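Local coordinates for protein lectin (Colocasia esculenta, PDB 5T1X) that probably binds mannose-containing glycans as a GNA-related plant lectin of the beta-prism II fold, at residues B[64-69]-B[98-103]. Numbering follows the deposited sequence.
Sequences GELIIK and AVIYGP
I100 reaches L66 with the end of its longer branch, CD1 of I100 lying 3.7 Å from CB of L66. This is the one meeting of apolar side chains across the contact. The I100 side chain is extended, with CG1 anti to the carbonyl carbon (chi1 -55°) and CD1 carried straight on (chi2 170°), which sends the methyl from the sheet of strand 98-107 toward that of strand 66-69. L66 meets it at the root of its side chain. CG of L66 is anti to its backbone N (chi1 -174°), and CB is the atom that meets the isoleucine.

The second set of contacts is van der Waals, against the backbone of the residues leading into strand 66-69. The carbonyl oxygen of G64 lies 3.7 Å from CD1 of I100, and CG2 of I100 is 3.9 Å from the same O of G64, so both branches of the isoleucine border one polar atom. The O of this buried glycine accepts a hydrogen bond from S81 OG. G64 itself has a positive phi, a backbone conformation that favours glycine. No hydrogen bond joins the two segments.

All three touching residues are buried, and the contact joins the sheet of strand 66-69 to that of strand 98-107 in the interior of the beta-prism II fold. L90 of strand 89-92 touches both L66 and I100, while L58 and L60 of strand 57-60 and W77 of strand 75-78 pack further around L66. Strand 98-101 also pairs antiparallel with a strand of the neighbouring subunit, whose F101 packs on I100, which places this piece of core directly beside the subunit interface.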
loop_
_atom_site.group_PDB
_atom_site.type_symbol
_atom_site.label_atom_id
_atom_site.label_comp_id
_atom_site.label_asym_id
_atom_site.label_seq_id
_atom_site.Cartn_x
_atom_site.Cartn_y
_atom_site.Cartn_z
ATOM N N GLY B 64 -6.304 0.517 11.477
ATOM C CA GLY B 64 -5.055 -0.187 11.213
ATOM C C GLY B 64 -4.875 -1.537 11.857
ATOM O O GLY B 64 -3.765 -2.066 11.835
ATOM N N GLU B 65 -5.962 -2.120 12.402
ATOM C CA GLU B 65 -5.934 -3.450 13.011
ATOM C C GLU B 65 -6.402 -4.490 11.999
ATOM O O GLU B 65 -7.483 -4.367 11.412
ATOM C CB GLU B 65 -6.779 -3.493 14.305
ATOM C CG GLU B 65 -6.514 -4.710 15.191
ATOM C CD GLU B 65 -7.474 -4.923 16.353
ATOM O OE1 GLU B 65 -8.278 -4.010 16.646
ATOM O OE2 GLU B 65 -7.407 -5.999 16.990
ATOM N N LEU B 66 -5.557 -5.500 11.786
ATOM C CA LEU B 66 -5.828 -6.616 10.863
ATOM C C LEU B 66 -6.282 -7.793 11.702
ATOM O O LEU B 66 -5.563 -8.198 12.616
ATOM C CB LEU B 66 -4.550 -6.936 10.073
ATOM C CG LEU B 66 -4.679 -7.987 8.964
ATOM C CD1 LEU B 66 -5.521 -7.478 7.786
ATOM C CD2 LEU B 66 -3.295 -8.418 8.471
ATOM N N ILE B 67 -7.499 -8.284 11.462
ATOM C CA ILE B 67 -8.075 -9.336 12.310
ATOM C C ILE B 67 -8.557 -10.528 11.496
ATOM O O ILE B 67 -9.079 -10.359 10.394
ATOM C CB ILE B 67 -9.265 -8.725 13.122
ATOM C CG1 ILE B 67 -8.814 -7.520 13.987
ATOM C CG2 ILE B 67 -9.949 -9.782 14.019
ATOM C CD1 ILE B 67 -9.928 -6.529 14.299
ATOM N N ILE B 68 -8.404 -11.731 12.075
ATOM C CA ILE B 68 -9.017 -12.968 11.585
ATOM C C ILE B 68 -10.180 -13.219 12.520
ATOM O O ILE B 68 -9.975 -13.333 13.738
ATOM C CB ILE B 68 -8.068 -14.207 11.534
ATOM C CG1 ILE B 68 -6.840 -13.964 10.659
ATOM C CG2 ILE B 68 -8.848 -15.484 11.113
ATOM C CD1 ILE B 68 -5.819 -15.148 10.767
ATOM N N LYS B 69 -11.394 -13.309 11.967
ATOM C CA LYS B 69 -12.604 -13.616 12.733
ATOM C C LYS B 69 -13.154 -14.931 12.274
ATOM O O LYS B 69 -13.030 -15.219 11.095
ATOM C CB LYS B 69 -13.662 -12.525 12.493
ATOM C CG LYS B 69 -13.392 -11.191 13.176
ATOM C CD LYS B 69 -13.550 -11.308 14.683
ATOM C CE LYS B 69 -13.833 -9.991 15.345
ATOM N NZ LYS B 69 -14.108 -10.171 16.793
ATOM N N ALA B 98 4.820 -7.954 4.269
ATOM C CA ALA B 98 3.411 -7.535 4.212
ATOM C C ALA B 98 3.288 -6.444 5.250
ATOM O O ALA B 98 3.610 -6.678 6.421
ATOM C CB ALA B 98 2.473 -8.705 4.481
ATOM N N VAL B 99 2.961 -5.217 4.820
ATOM C CA VAL B 99 2.995 -4.073 5.735
ATOM C C VAL B 99 1.682 -3.309 5.733
ATOM O O VAL B 99 1.122 -3.048 4.671
ATOM C CB VAL B 99 4.169 -3.128 5.342
ATOM C CG1 VAL B 99 4.262 -1.926 6.290
ATOM C CG2 VAL B 99 5.502 -3.881 5.302
ATOM N N ILE B 100 1.219 -2.911 6.923
ATOM C CA ILE B 100 0.008 -2.081 7.043
ATOM C C ILE B 100 0.451 -0.634 7.124
ATOM O O ILE B 100 1.209 -0.261 8.035
ATOM C CB ILE B 100 -0.884 -2.450 8.254
ATOM C CG1 ILE B 100 -1.284 -3.952 8.259
ATOM C CG2 ILE B 100 -2.132 -1.504 8.323
ATOM C CD1 ILE B 100 -1.961 -4.381 9.564
ATOM N N TYR B 101 -0.053 0.185 6.202
ATOM C CA TYR B 101 0.222 1.617 6.187
ATOM C C TYR B 101 -1.026 2.404 6.443
ATOM O O TYR B 101 -2.049 2.157 5.810
ATOM C CB TYR B 101 0.789 2.063 4.826
ATOM C CG TYR B 101 2.151 1.510 4.482
ATOM C CD1 TYR B 101 3.310 2.202 4.824
ATOM C CD2 TYR B 101 2.280 0.380 3.682
ATOM C CE1 TYR B 101 4.567 1.726 4.465
ATOM C CE2 TYR B 101 3.532 -0.097 3.299
ATOM C CZ TYR B 101 4.676 0.586 3.688
ATOM O OH TYR B 101 5.926 0.114 3.350
ATOM N N GLY B 102 -0.906 3.427 7.274
ATOM C CA GLY B 102 -2.012 4.352 7.496
ATOM C C GLY B 102 -1.852 5.251 8.708
ATOM O O GLY B 102 -0.958 5.061 9.528
ATOM N N PRO B 103 -2.777 6.205 8.884
ATOM C CA PRO B 103 -3.924 6.501 8.014
ATOM C C PRO B 103 -3.530 7.244 6.735
ATOM O O PRO B 103 -2.366 7.632 6.567
ATOM C CB PRO B 103 -4.800 7.381 8.917
ATOM C CG PRO B 103 -3.785 8.155 9.735
ATOM C CD PRO B 103 -2.700 7.141 10.027
#